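Local coordinates for cyanate lyase C-terminal domain-containing protein (Tetranychus urticae, PDB 5UK3) that probably catalyses the bicarbonate-dependent breakdown of cyanate to ammonia and carbon dioxide, as expected of a cyanase, at residues 31-36 and 69-74; 45-50 and 132-137; 63-68 and 76-81; 127-132 and 147-152. All coordinates share one frame; numbering follows the deposited sequence.

Contact 1 of 4, residues 31-36 and 69-74; sequences KGLTYQ and DTLGIS
Thr70 ties its hydroxyl to its own helix, OG1 being hydrogen-bonded to Arg66 O one turn back, and presents its methyl to Leu33. The contact belongs to the five-helix N-terminal domain of the helix-turn-helix clan, where the turn between helices 23-31 and 35-42 meets the end of helix 61-70. Helix 23-31 ends in a Schellman motif at Gly32, whose positive phi is one that glycine readily adopts. Leu33 follows and carries the apolar packing. Its CG lies beside the backbone N (chi1 -81°), and its CD1 stands 3.7 Å from Thr70 O and 4.1 Å from Thr70 CG2, the two side chains meeting at about a right angle. The same CD1 is 4.3 Å from Leu71 CD2, while Met38 of helix 35-42 packs on both leucines. Leucine suits the spot because it is long enough, and apolar at its end, for a single methyl to reach both neighbours. No hydrogen bond joins the two segments; farther out the contact is exposed. There Lys31, its chain bent at chi2 and again at chi4, lays its end on the backbone just past helix 61-70, with CE 3.7 Å and NZ 3.6 Å from Gly72 CA.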
loop_
_atom_site.group_PDB
_atom_site.type_symbol
_atom_site.label_atom_id
_atom_site.label_comp_id
_atom_site.label_asym_id
_atom_site.label_seq_id
_atom_site.Cartn_x
_atom_site.Cartn_y
_atom_site.Cartn_z
ATOM N N LYS I 31 14.819 33.840 -21.803
ATOM C CA LYS I 31 16.164 34.274 -22.161
ATOM C C LYS I 31 16.914 33.317 -23.103
ATOM O O LYS I 31 17.955 33.696 -23.655
ATOM C CB LYS I 31 17.011 34.495 -20.891
ATOM C CG LYS I 31 16.486 35.558 -19.939
ATOM C CD LYS I 31 16.773 36.935 -20.501
ATOM C CE LYS I 31 16.268 38.088 -19.641
ATOM N NZ LYS I 31 17.409 38.819 -18.995
ATOM N N GLY I 32 16.420 32.087 -23.258
ATOM C CA GLY I 32 17.099 31.065 -24.065
ATOM C C GLY I 32 18.365 30.513 -23.406
ATOM O O GLY I 32 19.284 30.088 -24.099
ATOM N N LEU I 33 18.409 30.555 -22.071
ATOM C CA LEU I 33 19.541 30.055 -21.286
ATOM C C LEU I 33 19.453 28.561 -21.021
ATOM O O LEU I 33 18.368 28.042 -20.710
ATOM C CB LEU I 33 19.587 30.754 -19.935
ATOM C CG LEU I 33 20.226 32.140 -19.919
ATOM C CD1 LEU I 33 19.885 32.852 -18.620
ATOM C CD2 LEU I 33 21.745 32.044 -20.087
ATOM N N THR I 34 20.572 27.856 -21.171
ATOM C CA THR I 34 20.623 26.460 -20.787
ATOM C C THR I 34 21.121 26.372 -19.342
ATOM O O THR I 34 21.722 27.307 -18.840
ATOM C CB THR I 34 21.550 25.639 -21.685
ATOM O OG1 THR I 34 22.870 26.165 -21.614
ATOM C CG2 THR I 34 21.058 25.640 -23.108
ATOM N N TYR I 35 20.798 25.266 -18.661
ATOM C CA TYR I 35 21.253 25.035 -17.295
ATOM C C TYR I 35 22.781 25.035 -17.291
ATOM O O TYR I 35 23.381 25.629 -16.410
ATOM C CB TYR I 35 20.684 23.742 -16.725
ATOM C CG TYR I 35 19.197 23.700 -16.490
ATOM C CD1 TYR I 35 18.595 24.411 -15.418
ATOM C CD2 TYR I 35 18.379 22.937 -17.312
ATOM C CE1 TYR I 35 17.211 24.392 -15.178
ATOM C CE2 TYR I 35 17.017 22.877 -17.083
ATOM C CZ TYR I 35 16.422 23.614 -15.993
ATOM O OH TYR I 35 15.043 23.471 -15.795
ATOM N N GLN I 36 23.396 24.395 -18.287
ATOM C CA GLN I 36 24.863 24.466 -18.490
ATOM C C GLN I 36 25.418 25.883 -18.486
ATOM O O GLN I 36 26.325 26.212 -17.735
ATOM C CB GLN I 36 25.197 23.836 -19.841
ATOM C CG GLN I 36 26.677 23.795 -20.237
ATOM C CD GLN I 36 27.461 22.862 -19.361
ATOM O OE1 GLN I 36 27.535 21.659 -19.639
ATOM N NE2 GLN I 36 27.985 23.384 -18.253
ATOM N N ASP I 69 19.773 38.243 -11.446
ATOM C CA ASP I 69 20.284 39.046 -12.541
ATOM C C ASP I 69 20.500 38.280 -13.800
ATOM O O ASP I 69 20.395 38.840 -14.885
ATOM C CB ASP I 69 21.695 39.496 -12.083
ATOM C CG ASP I 69 21.696 40.709 -11.173
ATOM O OD1 ASP I 69 20.570 41.136 -10.819
ATOM O OD2 ASP I 69 22.834 41.150 -10.751
ATOM N N THR I 70 20.975 37.061 -13.642
ATOM C CA THR I 70 21.254 36.206 -14.761
ATOM C C THR I 70 19.964 35.932 -15.537
ATOM O O THR I 70 19.955 36.007 -16.776
ATOM C CB THR I 70 21.861 34.909 -14.268
ATOM O OG1 THR I 70 23.042 35.210 -13.515
ATOM C CG2 THR I 70 22.206 33.997 -15.434
ATOM N N LEU I 71 18.895 35.674 -14.799
ATOM C CA LEU I 71 17.551 35.613 -15.342
ATOM C C LEU I 71 16.992 37.033 -15.450
ATOM O O LEU I 71 17.624 38.042 -15.047
ATOM C CB LEU I 71 16.685 34.794 -14.425
ATOM C CG LEU I 71 17.193 33.360 -14.144
ATOM C CD1 LEU I 71 16.413 32.683 -13.028
ATOM C CD2 LEU I 71 17.131 32.497 -15.389
ATOM N N GLY I 72 15.821 37.169 -16.029
ATOM C CA GLY I 72 15.219 38.533 -16.134
ATOM C C GLY I 72 14.871 39.214 -14.828
ATOM O O GLY I 72 14.740 40.423 -14.795
ATOM N N ILE I 73 14.748 38.436 -13.761
ATOM C CA ILE I 73 13.886 38.783 -12.629
ATOM C C ILE I 73 14.443 39.719 -11.560
ATOM O O ILE I 73 15.638 39.988 -11.510
ATOM C CB ILE I 73 13.359 37.527 -11.899
ATOM C CG1 ILE I 73 14.485 36.718 -11.347
ATOM C CG2 ILE I 73 12.523 36.658 -12.827
ATOM C CD1 ILE I 73 13.997 35.621 -10.456
ATOM N N SER I 74 13.530 40.250 -10.760
ATOM C CA SER I 74 13.851 41.195 -9.709
ATOM C C SER I 74 14.557 40.578 -8.521
ATOM O O SER I 74 14.336 39.425 -8.186
ATOM C CB SER I 74 12.588 41.911 -9.249
ATOM O OG SER I 74 12.901 42.923 -8.316
#

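Contact 2 of 4, residues 45-50 and 132-137; sequences NKVWLT and IDVTKN
Val47 fits both of its methyls against one face of strand 132-136, and this is the tight part of the contact. CG1, anti to the backbone N (chi1 170°), stands 3.7 Å from Ile132 CB, while CG2 faces Val134 CG1 at 3.9 Å. Ile132 and Val134 are two residues apart on the strand, which puts both on the same face, and beta-branched residues suit such a place because they are bulky close to the backbone. Just beside this patch, Lys46 carries its charge into a buried setting. Its chain bends at chi2 and chi3, and NZ donates to Val134 O at 2.9 Å, 23° out of the carbonyl plane; Glu119 of a second subunit forms a salt bridge with the same NZ, so the ammonium is well satisfied. Helix 46-53 of the helix-turn-helix-like N-terminal domain is thereby laid across a strand of the cyanase C-terminal domain; the axes of residues 46-50 and 132-136 approach to 7.6 Å at 106°. Behind the interface, Lys46 O accepts from both Thr50 N and Thr50 OG1, which come from opposite faces of its plane. The other side is looser. Partly exposed Asp133 turns its CB away from the helix, its nearest approach being backbone, Asp133 CA to Val47 CG2 at 4.3 Å.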
loop_
_atom_site.group_PDB
_atom_site.type_symbol
_atom_site.label_atom_id
_atom_site.label_comp_id
_atom_site.label_asym_id
_atom_site.label_seq_id
_atom_site.Cartn_x
_atom_site.Cartn_y
_atom_site.Cartn_z
ATOM N N ASN I 45 28.054 23.975 -9.556
ATOM C CA ASN I 45 27.664 22.693 -10.085
ATOM C C ASN I 45 26.325 22.807 -10.815
ATOM O O ASN I 45 25.361 23.294 -10.264
ATOM C CB ASN I 45 27.507 21.655 -8.950
ATOM C CG ASN I 45 27.217 20.267 -9.461
ATOM O OD1 ASN I 45 27.824 19.784 -10.448
ATOM N ND2 ASN I 45 26.278 19.618 -8.851
ATOM N N LYS I 46 26.266 22.312 -12.046
ATOM C CA LYS I 46 25.065 22.388 -12.879
ATOM C C LYS I 46 23.816 21.765 -12.243
ATOM O O LYS I 46 22.758 22.385 -12.260
ATOM C CB LYS I 46 25.337 21.727 -14.235
ATOM C CG LYS I 46 24.312 22.068 -15.296
ATOM C CD LYS I 46 24.022 20.901 -16.187
ATOM C CE LYS I 46 25.212 20.478 -17.000
ATOM N NZ LYS I 46 24.846 19.263 -17.757
ATOM N N VAL I 47 23.946 20.541 -11.731
ATOM C CA VAL I 47 22.813 19.795 -11.219
ATOM C C VAL I 47 22.337 20.441 -9.943
ATOM O O VAL I 47 21.121 20.531 -9.712
ATOM C CB VAL I 47 23.149 18.327 -10.952
ATOM C CG1 VAL I 47 22.059 17.607 -10.204
ATOM C CG2 VAL I 47 23.394 17.591 -12.264
ATOM N N TRP I 48 23.266 20.899 -9.101
ATOM C CA TRP I 48 22.871 21.537 -7.827
ATOM C C TRP I 48 22.072 22.809 -8.123
ATOM O O TRP I 48 21.010 23.032 -7.514
ATOM C CB TRP I 48 24.083 21.887 -7.002
ATOM C CG TRP I 48 23.812 22.701 -5.830
ATOM C CD1 TRP I 48 23.416 22.252 -4.635
ATOM C CD2 TRP I 48 23.949 24.118 -5.700
ATOM N NE1 TRP I 48 23.269 23.292 -3.752
ATOM C CE2 TRP I 48 23.613 24.449 -4.378
ATOM C CE3 TRP I 48 24.334 25.126 -6.564
ATOM C CZ2 TRP I 48 23.621 25.750 -3.901
ATOM C CZ3 TRP I 48 24.359 26.409 -6.108
ATOM C CH2 TRP I 48 23.983 26.724 -4.786
ATOM N N LEU I 49 22.593 23.644 -9.025
ATOM C CA LEU I 49 21.946 24.896 -9.369
ATOM C C LEU I 49 20.553 24.595 -9.891
ATOM O O LEU I 49 19.574 25.249 -9.493
ATOM C CB LEU I 49 22.750 25.633 -10.417
ATOM C CG LEU I 49 22.147 26.896 -11.003
ATOM C CD1 LEU I 49 22.057 27.979 -9.924
ATOM C CD2 LEU I 49 22.929 27.391 -12.235
ATOM N N THR I 50 20.454 23.609 -10.770
ATOM C CA THR I 50 19.174 23.230 -11.301
ATOM C C THR I 50 18.225 22.928 -10.120
ATOM O O THR I 50 17.089 23.366 -10.133
ATOM C CB THR I 50 19.310 22.054 -12.278
ATOM O OG1 THR I 50 20.226 22.411 -13.333
ATOM C CG2 THR I 50 17.985 21.692 -12.904
ATOM N N ILE I 132 26.382 15.477 -8.107
ATOM C CA ILE I 132 25.938 14.859 -9.334
ATOM C C ILE I 132 26.494 15.670 -10.488
ATOM O O ILE I 132 26.681 16.860 -10.390
ATOM C CB ILE I 132 24.411 14.843 -9.505
ATOM C CG1 ILE I 132 23.649 14.527 -8.209
ATOM C CG2 ILE I 132 23.989 13.871 -10.603
ATOM C CD1 ILE I 132 24.062 13.239 -7.600
ATOM N N ASP I 133 26.763 14.990 -11.587
ATOM C CA ASP I 133 27.161 15.612 -12.827
ATOM C C ASP I 133 26.524 14.840 -13.958
ATOM O O ASP I 133 26.388 13.613 -13.849
ATOM C CB ASP I 133 28.663 15.525 -12.915
ATOM C CG ASP I 133 29.200 16.162 -14.154
ATOM O OD1 ASP I 133 29.045 17.412 -14.275
ATOM O OD2 ASP I 133 29.785 15.427 -15.004
ATOM N N VAL I 134 26.070 15.501 -15.009
ATOM C CA VAL I 134 25.375 14.793 -16.096
ATOM C C VAL I 134 25.703 15.401 -17.409
ATOM O O VAL I 134 25.792 16.571 -17.525
ATOM C CB VAL I 134 23.857 14.694 -15.871
ATOM C CG1 VAL I 134 23.192 16.022 -15.838
ATOM C CG2 VAL I 134 23.208 13.838 -16.942
ATOM N N THR I 135 25.990 14.556 -18.373
ATOM C CA THR I 135 26.802 14.924 -19.546
ATOM C C THR I 135 26.380 14.111 -20.748
ATOM O O THR I 135 26.121 12.914 -20.625
ATOM C CB THR I 135 28.311 14.617 -19.321
ATOM O OG1 THR I 135 28.743 15.149 -18.065
ATOM C CG2 THR I 135 29.174 15.215 -20.408
ATOM N N LYS I 136 26.347 14.751 -21.908
ATOM C CA LYS I 136 26.256 14.057 -23.194
ATOM C C LYS I 136 27.669 13.880 -23.666
ATOM O O LYS I 136 28.391 14.861 -23.792
ATOM C CB LYS I 136 25.482 14.926 -24.171
ATOM C CG LYS I 136 25.259 14.327 -25.532
ATOM C CD LYS I 136 24.328 15.244 -26.315
ATOM C CE LYS I 136 23.936 14.623 -27.640
ATOM N NZ LYS I 136 23.002 15.516 -28.362
ATOM N N ASN I 137 28.088 12.645 -23.859
ATOM C CA ASN I 137 29.437 12.378 -24.305
ATOM C C ASN I 137 29.394 12.039 -25.771
ATOM O O ASN I 137 28.322 11.986 -26.363
ATOM C CB ASN I 137 30.087 11.255 -23.493
ATOM C CG ASN I 137 29.652 9.874 -23.935
ATOM O OD1 ASN I 137 28.654 9.712 -24.630
ATOM N ND2 ASN I 137 30.401 8.865 -23.519
#

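Contact 3 of 4, residues 63-68 and 76-81; sequences LAHRIC and EYANEL
Ala64 brings the two segments together most closely, its CA lying 5.0 Å from Ala78 CA. With only a methyl on each residue, the backbones can come this near, and Ala64 CB is 3.8 Å from Ala78 CB. The same methyl also touches the base of Leu81, CB to CB at 4.1 Å. His65 comes next at the solvent edge. Although its CB starts off away from the partner, the ring swings back, and this exposed histidine reaches Ala78 CB with ND1, 3.8 Å off, and with CE1 a little farther. One turn on from Ala64, Ile67 and Cys68 face the partner again. Ile67 CG2 meets Leu81 CD1 at 3.8 Å, and Leu49 and Leu53 of helix 46-53 pack on the same isoleucine, making this the core end of the contact. Cys68 has SG beside its own backbone N (chi1 -66°), 3.7 Å from Ala78 N; a small side chain lets the sulphur lie close against the Ala78 backbone. Between residues 63-68 and 76-81 the contact is packing alone, joining helix 61-70 to the short, weakly bonded helix 78-82 as the last two helices of the five-helix N-terminal cyanase domain of the helix-turn-helix clan, related to XRE-type domains.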
loop_
_atom_site.group_PDB
_atom_site.type_symbol
_atom_site.label_atom_id
_atom_site.label_comp_id
_atom_site.label_asym_id
_atom_site.label_seq_id
_atom_site.Cartn_x
_atom_site.Cartn_y
_atom_site.Cartn_z
ATOM N N LEU I 63 24.529 34.563 -3.892
ATOM C CA LEU I 63 24.260 33.814 -5.105
ATOM C C LEU I 63 22.836 34.041 -5.593
ATOM O O LEU I 63 22.569 34.115 -6.799
ATOM C CB LEU I 63 24.502 32.311 -4.917
ATOM C CG LEU I 63 24.559 31.515 -6.234
ATOM C CD1 LEU I 63 25.867 31.746 -6.923
ATOM C CD2 LEU I 63 24.332 30.034 -6.009
ATOM N N ALA I 64 21.893 34.086 -4.671
ATOM C CA ALA I 64 20.499 34.324 -5.038
ATOM C C ALA I 64 20.355 35.602 -5.859
ATOM O O ALA I 64 19.629 35.596 -6.867
ATOM C CB ALA I 64 19.623 34.354 -3.800
ATOM N N HIS I 65 20.998 36.692 -5.418
ATOM C CA HIS I 65 20.939 37.965 -6.172
ATOM C C HIS I 65 21.502 37.789 -7.576
ATOM O O HIS I 65 20.905 38.188 -8.555
ATOM C CB HIS I 65 21.673 39.116 -5.476
ATOM C CG HIS I 65 20.954 39.697 -4.301
ATOM N ND1 HIS I 65 19.629 40.085 -4.349
ATOM C CD2 HIS I 65 21.399 40.030 -3.063
ATOM C CE1 HIS I 65 19.272 40.583 -3.178
ATOM N NE2 HIS I 65 20.326 40.557 -2.378
ATOM N N ARG I 66 22.620 37.120 -7.657
ATOM C CA ARG I 66 23.246 36.824 -8.950
ATOM C C ARG I 66 22.404 35.957 -9.884
ATOM O O ARG I 66 22.387 36.201 -11.080
ATOM C CB ARG I 66 24.600 36.140 -8.741
ATOM C CG ARG I 66 25.739 37.090 -8.724
ATOM C CD ARG I 66 26.969 36.346 -8.700
ATOM N NE ARG I 66 27.540 36.090 -9.996
ATOM C CZ ARG I 66 28.601 35.332 -10.162
ATOM N NH1 ARG I 66 29.062 35.107 -11.379
ATOM N NH2 ARG I 66 29.241 34.820 -9.091
ATOM N N ILE I 67 21.725 34.950 -9.335
ATOM C CA ILE I 67 20.777 34.162 -10.127
ATOM C C ILE I 67 19.700 35.083 -10.705
ATOM O O ILE I 67 19.368 35.009 -11.874
ATOM C CB ILE I 67 20.143 33.008 -9.289
ATOM C CG1 ILE I 67 21.172 31.922 -9.060
ATOM C CG2 ILE I 67 18.937 32.397 -9.982
ATOM C CD1 ILE I 67 20.847 30.976 -7.918
ATOM N N CYS I 68 19.149 35.944 -9.865
ATOM C CA CYS I 68 18.133 36.847 -10.324
ATOM C C CYS I 68 18.575 37.723 -11.498
ATOM O O CYS I 68 17.812 38.017 -12.384
ATOM C CB CYS I 68 17.623 37.688 -9.146
ATOM S SG CYS I 68 16.740 36.704 -7.905
ATOM N N GLU I 76 13.981 41.092 -5.659
ATOM C CA GLU I 76 13.008 40.839 -4.614
ATOM C C GLU I 76 12.748 39.347 -4.471
ATOM O O GLU I 76 12.606 38.858 -3.360
ATOM C CB GLU I 76 11.738 41.629 -4.872
ATOM C CG GLU I 76 11.984 43.127 -4.825
ATOM C CD GLU I 76 12.598 43.569 -3.512
ATOM O OE1 GLU I 76 13.152 44.682 -3.456
ATOM O OE2 GLU I 76 12.527 42.805 -2.531
ATOM N N TYR I 77 12.694 38.623 -5.583
ATOM C CA TYR I 77 12.530 37.121 -5.531
ATOM C C TYR I 77 13.681 36.318 -4.960
ATOM O O TYR I 77 13.536 35.116 -4.727
ATOM C CB TYR I 77 12.150 36.542 -6.911
ATOM C CG TYR I 77 10.900 37.261 -7.400
ATOM C CD1 TYR I 77 9.714 37.250 -6.618
ATOM C CD2 TYR I 77 10.933 38.084 -8.521
ATOM C CE1 TYR I 77 8.588 37.975 -6.973
ATOM C CE2 TYR I 77 9.806 38.800 -8.899
ATOM C CZ TYR I 77 8.631 38.736 -8.126
ATOM O OH TYR I 77 7.504 39.426 -8.500
ATOM N N ALA I 78 14.823 36.955 -4.726
ATOM C CA ALA I 78 15.985 36.258 -4.173
ATOM C C ALA I 78 15.703 35.521 -2.861
ATOM O O ALA I 78 16.266 34.475 -2.630
ATOM C CB ALA I 78 17.139 37.222 -3.997
ATOM N N ASN I 79 14.820 36.052 -2.022
ATOM C CA ASN I 79 14.398 35.367 -0.795
ATOM C C ASN I 79 13.977 33.912 -0.939
ATOM O O ASN I 79 14.294 33.103 -0.067
ATOM C CB ASN I 79 13.241 36.121 -0.098
ATOM C CG ASN I 79 13.713 36.931 1.103
ATOM O OD1 ASN I 79 14.784 36.690 1.664
ATOM N ND2 ASN I 79 12.891 37.903 1.524
ATOM N N GLU I 80 13.194 33.599 -1.971
ATOM C CA GLU I 80 12.656 32.243 -2.158
ATOM C C GLU I 80 13.747 31.204 -2.386
ATOM O O GLU I 80 13.622 30.064 -1.943
ATOM C CB GLU I 80 11.682 32.202 -3.335
ATOM C CG GLU I 80 10.358 32.931 -3.115
ATOM C CD GLU I 80 9.633 33.189 -4.429
ATOM O OE1 GLU I 80 9.272 34.349 -4.705
ATOM O OE2 GLU I 80 9.478 32.217 -5.218
ATOM N N LEU I 81 14.811 31.621 -3.063
ATOM C CA LEU I 81 15.972 30.770 -3.288
ATOM C C LEU I 81 16.806 30.507 -2.042
ATOM O O LEU I 81 17.617 29.593 -2.021
ATOM C CB LEU I 81 16.851 31.388 -4.347
ATOM C CG LEU I 81 16.225 31.601 -5.735
ATOM C CD1 LEU I 81 17.226 32.332 -6.635
ATOM C CD2 LEU I 81 15.807 30.310 -6.391
#

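Contact 4 of 4, residues 127-132 and 147-152; sequences AIDCKI and DGKFLP
Residues 129-131 and 147-149 form an antiparallel backbone pairing within the beta hairpin of the C-terminal domain, close to where the first strand turns a corner. Lys131 and Asp147 make the hydrogen-bonded pair. Lys131 N donates to Asp147 O at 2.9 Å, from 36° above the carbonyl plane, while the return bond from Asp147 N to Lys131 O is weak. Cys130 and Gly148 are the non-hydrogen-bonded pair, and Cys130 SG lies 4.2 Å from Gly148 CA. At the corner, Lys149 N donates a hydrogen bond to Asp129 O, 3.2 Å long and nearly along the C=O axis. Lys131 and Asp147 share the other face of the sheet, where they run side by side, Lys131 NZ to Asp147 OD2 at 4.3 Å, too far for a salt bridge. Asp129, at the corner, sets OD2 against the aliphatic part of Lys149, 3.8 Å from its CB. Both aspartates have stronger partners elsewhere, since Asp129 OD1 and Asp147 OD1 form salt bridges with Arg141 of a second subunit. That subunit also adds a strand antiparallel to residues 147-149, carrying the sheet across the interface, and its Leu104, on helix 96-120, packs on Ile132.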
loop_
_atom_site.group_PDB
_atom_site.type_symbol
_atom_site.label_atom_id
_atom_site.label_comp_id
_atom_site.label_asym_id
_atom_site.label_seq_id
_atom_site.Cartn_x
_atom_site.Cartn_y
_atom_site.Cartn_z
ATOM N N ALA I 127 23.768 10.861 0.460
ATOM C CA ALA I 127 22.956 11.618 -0.543
ATOM C C ALA I 127 22.915 13.118 -0.219
ATOM O O ALA I 127 22.382 13.907 -0.989
ATOM C CB ALA I 127 21.541 11.063 -0.602
ATOM N N ILE I 128 23.574 13.499 0.871
ATOM C CA ILE I 128 23.585 14.849 1.353
ATOM C C ILE I 128 24.858 15.553 0.881
ATOM O O ILE I 128 24.781 16.589 0.207
ATOM C CB ILE I 128 23.492 14.835 2.871
ATOM C CG1 ILE I 128 22.303 13.993 3.308
ATOM C CG2 ILE I 128 23.399 16.236 3.418
ATOM C CD1 ILE I 128 20.959 14.415 2.750
ATOM N N ASP I 129 26.014 14.991 1.195
ATOM C CA ASP I 129 27.281 15.471 0.661
ATOM C C ASP I 129 27.561 14.700 -0.636
ATOM O O ASP I 129 28.227 13.670 -0.640
ATOM C CB ASP I 129 28.410 15.256 1.685
ATOM C CG ASP I 129 29.773 15.832 1.225
ATOM O OD1 ASP I 129 29.842 16.399 0.116
ATOM O OD2 ASP I 129 30.766 15.690 1.978
ATOM N N CYS I 130 27.063 15.226 -1.730
ATOM C CA CYS I 130 26.999 14.482 -2.966
ATOM C C CYS I 130 27.007 15.417 -4.177
ATOM O O CYS I 130 26.206 16.353 -4.209
ATOM C CB CYS I 130 25.718 13.666 -2.940
ATOM S SG CYS I 130 25.753 12.265 -4.059
ATOM N N LYS I 131 27.872 15.174 -5.147
ATOM C CA LYS I 131 27.953 15.985 -6.353
ATOM C C LYS I 131 27.534 15.168 -7.545
ATOM O O LYS I 131 28.272 14.287 -7.989
ATOM C CB LYS I 131 29.375 16.477 -6.620
ATOM C CG LYS I 131 29.969 17.311 -5.531
ATOM C CD LYS I 131 31.461 17.572 -5.748
ATOM C CE LYS I 131 32.095 18.223 -4.503
ATOM N NZ LYS I 131 33.148 17.387 -3.829
ATOM N N ILE I 132 26.382 15.477 -8.107
ATOM C CA ILE I 132 25.938 14.859 -9.334
ATOM C C ILE I 132 26.494 15.670 -10.488
ATOM O O ILE I 132 26.681 16.860 -10.390
ATOM C CB ILE I 132 24.411 14.843 -9.505
ATOM C CG1 ILE I 132 23.649 14.527 -8.209
ATOM C CG2 ILE I 132 23.989 13.871 -10.603
ATOM C CD1 ILE I 132 24.062 13.239 -7.600
ATOM N N ASP I 147 29.166 11.552 -7.007
ATOM C CA ASP I 147 30.393 11.619 -6.186
ATOM C C ASP I 147 30.005 11.926 -4.735
ATOM O O ASP I 147 29.762 13.065 -4.380
ATOM C CB ASP I 147 31.323 12.691 -6.775
ATOM C CG ASP I 147 32.553 12.991 -5.898
ATOM O OD1 ASP I 147 32.701 12.351 -4.831
ATOM O OD2 ASP I 147 33.371 13.890 -6.270
ATOM N N GLY I 148 29.972 10.897 -3.906
ATOM C CA GLY I 148 29.429 10.996 -2.571
ATOM C C GLY I 148 30.420 10.658 -1.488
ATOM O O GLY I 148 31.333 9.903 -1.709
ATOM N N LYS I 149 30.203 11.207 -0.296
ATOM C CA LYS I 149 31.014 10.864 0.834
ATOM C C LYS I 149 30.612 9.471 1.303
ATOM O O LYS I 149 29.436 9.166 1.417
ATOM C CB LYS I 149 30.837 11.880 1.981
ATOM C CG LYS I 149 31.603 11.512 3.239
ATOM C CD LYS I 149 31.859 12.693 4.162
ATOM C CE LYS I 149 33.282 12.625 4.753
ATOM N NZ LYS I 149 33.577 13.823 5.609
ATOM N N PHE I 150 31.608 8.666 1.642
ATOM C CA PHE I 150 31.396 7.432 2.321
ATOM C C PHE I 150 31.355 7.710 3.822
ATOM O O PHE I 150 32.277 8.304 4.364
ATOM C CB PHE I 150 32.536 6.467 2.009
ATOM C CG PHE I 150 32.425 5.168 2.733
ATOM C CD1 PHE I 150 31.432 4.259 2.374
ATOM C CD2 PHE I 150 33.261 4.899 3.807
ATOM C CE1 PHE I 150 31.273 3.097 3.057
ATOM C CE2 PHE I 150 33.117 3.739 4.494
ATOM C CZ PHE I 150 32.126 2.822 4.117
ATOM N N LEU I 151 30.301 7.247 4.498
ATOM C CA LEU I 151 30.174 7.368 5.945
ATOM C C LEU I 151 30.195 5.979 6.523
ATOM O O LEU I 151 29.291 5.204 6.278
ATOM C CB LEU I 151 28.844 7.956 6.357
ATOM C CG LEU I 151 28.514 9.366 5.977
ATOM C CD1 LEU I 151 27.085 9.798 6.325
ATOM C CD2 LEU I 151 29.536 10.344 6.554
ATOM N N PRO I 152 31.189 5.677 7.347
ATOM C CA PRO I 152 31.156 4.363 7.964
ATOM C C PRO I 152 30.189 4.323 9.144
ATOM O O PRO I 152 30.012 5.331 9.822
ATOM C CB PRO I 152 32.589 4.173 8.417
ATOM C CG PRO I 152 33.093 5.538 8.666
ATOM C CD PRO I 152 32.363 6.463 7.742
#

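How the contacts relate
Contacts 1 and 3 both use helix 61-70 and lie in the N-terminal helical domain; contact 1 is a surface contact, contact 3 a buried one of alanine, cysteine, isoleucine and leucine packing, with a histidine at its exposed edge. Contact 2 is the buried seam between the two domains and combines valine packing with a lysine bond. It touches contact 3 through Trp48 on Leu63 and contact 1 through Tyr35 on Thr50. Contact 4 is partly buried and shares Ile132 with contact 2, but depends on backbone hydrogen bonds, as strands do, with its aspartates satisfied across a subunit boundary. Contacts 1, 2 and 4 all touch the second subunit, whereas no other chain of the assembly touches contact 3.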